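Local coordinates for protein SAM-dependent methyltransferase (Exiguobacterium sibiricum 255-15, PDB 3D2L) that probably transfers a methyl group from S-adenosylmethionine to a substrate not yet identified, at residues A[48-62]-A[73-87]. Numbering follows the deposited sequence.
Sequences TLLLADHYEVTGVDL and KAMETNRHVDFWVQD
The guanidinium of Arg79 lies with one face under the backbone carbonyl of Leu49, while the carboxylate of Asp53 meets its edge nearly coplanar, the two planes 28° apart. The grip is side-on: NE of Arg79 reaches OD1 of Asp53 at 2.9 Å in an almost straight bond, and NH2 takes the syn lone pair of OD2. The Arg79 chain, extended from CG to NE, carries the group across to the turn that follows helix 46-51, and NH1 turns back to Thr77 OG1, itself bonded to Lys73 O. Replacing Arg79 by alanine would remove both nitrogens that hold Asp53, and the carboxylate would probably be left without its cationic mate, with Thr77 OG1 losing a donor.

The Phe83 ring receives Leu49 CD2 at its edge, 3.9 Å from CZ, and Val81 CG1 near the rim of one face. That methyl of Leu49 also touches Ala74 CB, tying helix 46-51 to helix 64-76, whereas Val81 CG2 presses on Ala52 CB at a tight 3.4 Å. At Gly59 a beta carbon would collide with Phe83 CD1. On the other face of the sheet, Thr58 CG2 meets the edge of the Trp84 indole.

Strands 56-61 and 82-85 run parallel, Gly59 N donating to Asp82 O (2.8 Å) and Gly59 O accepting from Trp84 N (2.9 Å). Where the pair splays at its start, a water bridges Val57 O and Asp82 N. This right-handed beta-alpha-beta crossover thus joins edge strand 82-85 to the Rossmann-like sheet through backbone bonds and an apolar layer, with a two-pronged salt bridge, solvent-exposed at Asp53, joining the turns after helices 46-51 and 64-76.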
loop_
_atom_site.group_PDB
_atom_site.type_symbol
_atom_site.label_atom_id
_atom_site.label_comp_id
_atom_site.label_asym_id
_atom_site.label_seq_id
_atom_site.Cartn_x
_atom_site.Cartn_y
_atom_site.Cartn_z
ATOM N N THR A 48 -2.701 -9.193 0.368
ATOM C CA THR A 48 -2.698 -9.864 1.669
ATOM C C THR A 48 -3.060 -11.336 1.515
ATOM O O THR A 48 -2.411 -12.219 2.069
ATOM C CB THR A 48 -3.670 -9.159 2.668
ATOM O OG1 THR A 48 -3.608 -7.714 2.503
ATOM C CG2 THR A 48 -3.348 -9.548 4.109
ATOM N N LEU A 49 -4.074 -11.614 0.723
ATOM C CA LEU A 49 -4.472 -13.009 0.460
ATOM C C LEU A 49 -3.402 -13.831 -0.255
ATOM O O LEU A 49 -3.295 -15.056 0.017
ATOM C CB LEU A 49 -5.816 -13.058 -0.295
ATOM C CG LEU A 49 -7.017 -12.432 0.442
ATOM C CD1 LEU A 49 -8.302 -12.775 -0.311
ATOM C CD2 LEU A 49 -7.100 -12.916 1.893
ATOM N N LEU A 50 -2.641 -13.210 -1.180
ATOM C CA LEU A 50 -1.511 -13.872 -1.843
ATOM C C LEU A 50 -0.393 -14.139 -0.849
ATOM O O LEU A 50 0.213 -15.195 -0.873
ATOM C CB LEU A 50 -0.998 -13.075 -3.059
ATOM C CG LEU A 50 -2.047 -12.994 -4.162
ATOM C CD1 LEU A 50 -1.559 -12.090 -5.240
ATOM C CD2 LEU A 50 -2.411 -14.410 -4.712
ATOM N N LEU A 51 -0.129 -13.168 0.021
ATOM C CA LEU A 51 0.834 -13.335 1.105
ATOM C C LEU A 51 0.433 -14.459 2.034
ATOM O O LEU A 51 1.287 -15.239 2.481
ATOM C CB LEU A 51 0.922 -12.016 1.892
ATOM C CG LEU A 51 1.655 -10.880 1.156
ATOM C CD1 LEU A 51 1.531 -9.541 1.894
ATOM C CD2 LEU A 51 3.119 -11.268 0.979
ATOM N N ALA A 52 -0.867 -14.582 2.307
ATOM C CA ALA A 52 -1.379 -15.647 3.222
ATOM C C ALA A 52 -1.045 -17.065 2.718
ATOM O O ALA A 52 -1.060 -18.038 3.489
ATOM C CB ALA A 52 -2.867 -15.509 3.418
ATOM N N ASP A 53 -0.732 -17.176 1.433
ATOM C CA ASP A 53 -0.312 -18.454 0.886
ATOM C C ASP A 53 1.130 -18.801 1.259
ATOM O O ASP A 53 1.560 -19.907 1.030
ATOM C CB ASP A 53 -0.525 -18.485 -0.621
ATOM C CG ASP A 53 -1.988 -18.415 -0.987
ATOM O OD1 ASP A 53 -2.845 -18.730 -0.134
ATOM O OD2 ASP A 53 -2.290 -18.065 -2.135
ATOM N N HIS A 54 1.869 -17.878 1.874
ATOM C CA HIS A 54 3.261 -18.134 2.227
ATOM C C HIS A 54 3.628 -17.812 3.650
ATOM O O HIS A 54 4.660 -18.279 4.133
ATOM C CB HIS A 54 4.174 -17.310 1.304
ATOM C CG HIS A 54 3.897 -17.536 -0.148
ATOM N ND1 HIS A 54 4.405 -18.618 -0.841
ATOM C CD2 HIS A 54 3.135 -16.849 -1.027
ATOM C CE1 HIS A 54 3.975 -18.574 -2.088
ATOM N NE2 HIS A 54 3.191 -17.521 -2.226
ATOM N N TYR A 55 2.769 -17.039 4.307
ATOM C CA TYR A 55 3.041 -16.476 5.621
ATOM C C TYR A 55 1.796 -16.537 6.505
ATOM O O TYR A 55 0.688 -16.727 6.005
ATOM C CB TYR A 55 3.382 -14.996 5.439
ATOM C CG TYR A 55 4.579 -14.690 4.591
ATOM C CD1 TYR A 55 5.866 -14.867 5.103
ATOM C CD2 TYR A 55 4.448 -14.170 3.286
ATOM C CE1 TYR A 55 6.980 -14.626 4.337
ATOM C CE2 TYR A 55 5.583 -13.877 2.529
ATOM C CZ TYR A 55 6.847 -14.099 3.073
ATOM O OH TYR A 55 7.997 -13.828 2.363
ATOM N N GLU A 56 1.984 -16.418 7.822
ATOM C CA GLU A 56 0.862 -16.211 8.747
ATOM C C GLU A 56 0.626 -14.692 8.690
ATOM O O GLU A 56 1.388 -13.944 9.256
ATOM C CB GLU A 56 1.211 -16.637 10.174
ATOM C CG GLU A 56 1.812 -18.060 10.294
ATOM C CD GLU A 56 0.869 -19.161 9.802
ATOM O OE1 GLU A 56 -0.329 -19.110 10.174
ATOM O OE2 GLU A 56 1.338 -20.080 9.065
ATOM N N VAL A 57 -0.450 -14.241 8.046
ATOM C CA VAL A 57 -0.659 -12.814 7.793
ATOM C C VAL A 57 -1.839 -12.224 8.506
ATOM O O VAL A 57 -2.873 -12.873 8.705
ATOM C CB VAL A 57 -0.819 -12.547 6.235
ATOM C CG1 VAL A 57 -0.682 -11.028 5.892
ATOM C CG2 VAL A 57 0.212 -13.300 5.490
ATOM N N THR A 58 -1.672 -10.972 8.901
ATOM C CA THR A 58 -2.721 -10.186 9.501
ATOM C C THR A 58 -2.778 -8.915 8.675
ATOM O O THR A 58 -1.722 -8.332 8.379
ATOM C CB THR A 58 -2.403 -9.834 10.950
ATOM O OG1 THR A 58 -2.318 -11.026 11.712
ATOM C CG2 THR A 58 -3.455 -8.957 11.521
ATOM N N GLY A 59 -3.983 -8.531 8.237
ATOM C CA GLY A 59 -4.184 -7.313 7.488
ATOM C C GLY A 59 -4.808 -6.189 8.306
ATOM O O GLY A 59 -5.693 -6.396 9.130
ATOM N N VAL A 60 -4.389 -4.961 8.041
ATOM C CA VAL A 60 -4.895 -3.798 8.743
ATOM C C VAL A 60 -5.150 -2.660 7.755
ATOM O O VAL A 60 -4.354 -2.426 6.856
ATOM C CB VAL A 60 -3.851 -3.333 9.790
ATOM C CG1 VAL A 60 -4.137 -1.960 10.259
ATOM C CG2 VAL A 60 -3.777 -4.320 10.973
ATOM N N ASP A 61 -6.295 -1.990 7.892
ATOM C CA ASP A 61 -6.632 -0.814 7.073
ATOM C C ASP A 61 -7.595 0.100 7.857
ATOM O O ASP A 61 -8.274 -0.344 8.784
ATOM C CB ASP A 61 -7.287 -1.268 5.790
ATOM C CG ASP A 61 -7.272 -0.214 4.725
ATOM O OD1 ASP A 61 -6.216 -0.028 4.087
ATOM O OD2 ASP A 61 -8.328 0.378 4.459
ATOM N N LEU A 62 -7.675 1.374 7.492
ATOM C CA LEU A 62 -8.625 2.274 8.144
ATOM C C LEU A 62 -10.052 2.103 7.614
ATOM O O LEU A 62 -10.980 2.555 8.256
ATOM C CB LEU A 62 -8.208 3.760 8.037
ATOM C CG LEU A 62 -7.385 4.364 9.173
ATOM C CD1 LEU A 62 -6.912 5.767 8.804
ATOM C CD2 LEU A 62 -8.186 4.393 10.495
ATOM N N LYS A 73 -13.489 -12.410 0.654
ATOM C CA LYS A 73 -12.603 -13.073 -0.278
ATOM C C LYS A 73 -11.779 -14.152 0.417
ATOM O O LYS A 73 -11.639 -15.253 -0.120
ATOM C CB LYS A 73 -11.712 -12.034 -0.973
ATOM C CG LYS A 73 -12.501 -11.106 -1.875
ATOM C CD LYS A 73 -11.572 -10.241 -2.739
ATOM C CE LYS A 73 -10.632 -9.322 -1.976
ATOM N NZ LYS A 73 -9.595 -8.731 -2.902
ATOM N N ALA A 74 -11.264 -13.855 1.624
ATOM C CA ALA A 74 -10.519 -14.847 2.412
ATOM C C ALA A 74 -11.418 -16.044 2.745
ATOM O O ALA A 74 -11.046 -17.201 2.548
ATOM C CB ALA A 74 -9.922 -14.212 3.727
HETATM N N MSE A 75 -12.625 -15.782 3.230
HETATM C CA MSE A 75 -13.528 -16.893 3.556
HETATM C C MSE A 75 -13.891 -17.734 2.320
HETATM O O MSE A 75 -13.967 -18.957 2.385
HETATM C CB MSE A 75 -14.827 -16.385 4.203
HETATM C CG MSE A 75 -14.656 -15.548 5.485
HETATM SE SE MSE A 75 -13.625 -16.390 6.907
HETATM C CE MSE A 75 -14.912 -17.788 7.447
ATOM N N GLU A 76 -14.113 -17.088 1.186
ATOM C CA GLU A 76 -14.490 -17.842 -0.020
ATOM C C GLU A 76 -13.351 -18.706 -0.590
ATOM O O GLU A 76 -13.596 -19.613 -1.376
ATOM C CB GLU A 76 -15.075 -16.888 -1.049
ATOM C CG GLU A 76 -16.427 -16.374 -0.540
ATOM C CD GLU A 76 -17.122 -15.399 -1.474
ATOM O OE1 GLU A 76 -16.436 -14.647 -2.205
ATOM O OE2 GLU A 76 -18.368 -15.381 -1.420
ATOM N N THR A 77 -12.112 -18.440 -0.170
ATOM C CA THR A 77 -10.964 -19.215 -0.642
ATOM C C THR A 77 -10.317 -20.000 0.477
ATOM O O THR A 77 -9.202 -20.474 0.349
ATOM C CB THR A 77 -9.928 -18.298 -1.352
ATOM O OG1 THR A 77 -9.551 -17.257 -0.473
ATOM C CG2 THR A 77 -10.545 -17.677 -2.607
ATOM N N ASN A 78 -11.057 -20.184 1.559
ATOM C CA ASN A 78 -10.618 -20.910 2.730
ATOM C C ASN A 78 -9.287 -20.451 3.331
ATOM O O ASN A 78 -8.567 -21.262 3.879
ATOM C CB ASN A 78 -10.560 -22.420 2.479
ATOM C CG ASN A 78 -10.834 -23.205 3.712
ATOM O OD1 ASN A 78 -11.702 -22.825 4.492
ATOM N ND2 ASN A 78 -10.132 -24.326 3.903
ATOM N N ARG A 79 -8.972 -19.161 3.253
ATOM C CA ARG A 79 -7.755 -18.656 3.858
ATOM C C ARG A 79 -8.055 -18.101 5.231
ATOM O O ARG A 79 -9.134 -17.535 5.447
ATOM C CB ARG A 79 -7.158 -17.554 2.978
ATOM C CG ARG A 79 -6.620 -18.112 1.671
ATOM C CD ARG A 79 -6.036 -17.011 0.922
ATOM N NE ARG A 79 -5.350 -17.364 -0.324
ATOM C CZ ARG A 79 -5.805 -17.108 -1.545
ATOM N NH1 ARG A 79 -7.039 -16.649 -1.751
ATOM N NH2 ARG A 79 -5.047 -17.404 -2.584
ATOM N N HIS A 80 -7.118 -18.265 6.170
ATOM C CA HIS A 80 -7.256 -17.650 7.493
ATOM C C HIS A 80 -6.420 -16.392 7.566
ATOM O O HIS A 80 -5.184 -16.444 7.608
ATOM C CB HIS A 80 -6.877 -18.589 8.663
ATOM C CG HIS A 80 -7.087 -17.943 10.002
ATOM N ND1 HIS A 80 -6.090 -17.252 10.660
ATOM C CD2 HIS A 80 -8.204 -17.794 10.757
ATOM C CE1 HIS A 80 -6.570 -16.751 11.781
ATOM N NE2 HIS A 80 -7.850 -17.064 11.865
ATOM N N VAL A 81 -7.100 -15.256 7.583
ATOM C CA VAL A 81 -6.454 -13.991 7.647
ATOM C C VAL A 81 -7.299 -13.019 8.474
ATOM O O VAL A 81 -8.415 -12.663 8.124
ATOM C CB VAL A 81 -6.190 -13.411 6.248
ATOM C CG1 VAL A 81 -5.425 -12.151 6.366
ATOM C CG2 VAL A 81 -5.394 -14.414 5.373
ATOM N N ASP A 82 -6.733 -12.595 9.576
ATOM C CA ASP A 82 -7.376 -11.620 10.448
ATOM C C ASP A 82 -7.205 -10.252 9.821
ATOM O O ASP A 82 -6.096 -9.904 9.522
ATOM C CB ASP A 82 -6.672 -11.589 11.794
ATOM C CG ASP A 82 -6.968 -12.780 12.651
ATOM O OD1 ASP A 82 -8.121 -13.241 12.717
ATOM O OD2 ASP A 82 -6.036 -13.249 13.296
ATOM N N PHE A 83 -8.310 -9.535 9.584
ATOM C CA PHE A 83 -8.315 -8.163 9.138
ATOM C C PHE A 83 -8.896 -7.305 10.290
ATOM O O PHE A 83 -9.994 -7.585 10.859
ATOM C CB PHE A 83 -9.137 -8.002 7.845
ATOM C CG PHE A 83 -8.545 -8.702 6.622
ATOM C CD1 PHE A 83 -7.525 -8.115 5.890
ATOM C CD2 PHE A 83 -9.037 -9.954 6.197
ATOM C CE1 PHE A 83 -7.007 -8.720 4.778
ATOM C CE2 PHE A 83 -8.531 -10.566 5.114
ATOM C CZ PHE A 83 -7.487 -9.950 4.380
ATOM N N TRP A 84 -8.164 -6.268 10.655
ATOM C CA TRP A 84 -8.562 -5.378 11.717
ATOM C C TRP A 84 -8.515 -3.945 11.239
ATOM O O TRP A 84 -7.686 -3.623 10.371
ATOM C CB TRP A 84 -7.637 -5.528 12.922
ATOM C CG TRP A 84 -7.561 -6.925 13.506
ATOM C CD1 TRP A 84 -6.492 -7.771 13.470
ATOM C CD2 TRP A 84 -8.599 -7.624 14.224
ATOM N NE1 TRP A 84 -6.790 -8.934 14.135
ATOM C CE2 TRP A 84 -8.082 -8.879 14.588
ATOM C CE3 TRP A 84 -9.932 -7.321 14.550
ATOM C CZ2 TRP A 84 -8.838 -9.825 15.286
ATOM C CZ3 TRP A 84 -10.676 -8.251 15.252
ATOM C CH2 TRP A 84 -10.126 -9.495 15.609
ATOM N N VAL A 85 -9.428 -3.119 11.773
ATOM C CA VAL A 85 -9.522 -1.688 11.411
ATOM C C VAL A 85 -8.571 -0.941 12.321
ATOM O O VAL A 85 -8.760 -0.911 13.525
ATOM C CB VAL A 85 -10.946 -1.135 11.575
ATOM C CG1 VAL A 85 -11.002 0.395 11.322
ATOM C CG2 VAL A 85 -11.914 -1.903 10.654
ATOM N N GLN A 86 -7.511 -0.392 11.747
ATOM C CA GLN A 86 -6.527 0.352 12.513
ATOM C C GLN A 86 -5.821 1.313 11.589
ATOM O O GLN A 86 -5.671 1.058 10.418
ATOM C CB GLN A 86 -5.441 -0.551 13.128
ATOM C CG GLN A 86 -5.873 -1.636 14.081
ATOM C CD GLN A 86 -4.683 -2.342 14.744
ATOM O OE1 GLN A 86 -3.571 -1.828 14.768
ATOM N NE2 GLN A 86 -4.931 -3.533 15.285
ATOM N N ASP A 87 -5.363 2.402 12.164
ATOM C CA ASP A 87 -4.608 3.436 11.473
ATOM C C ASP A 87 -3.128 2.990 11.525
ATOM O O ASP A 87 -2.669 2.608 12.607
ATOM C CB ASP A 87 -4.841 4.716 12.271
ATOM C CG ASP A 87 -4.253 5.941 11.633
ATOM O OD1 ASP A 87 -3.215 5.851 10.941
ATOM O OD2 ASP A 87 -4.833 7.021 11.875
HETATM O O HOH W 1 -2.595 -16.064 7.473
HETATM O O HOH W 2 -4.173 -13.804 10.692
#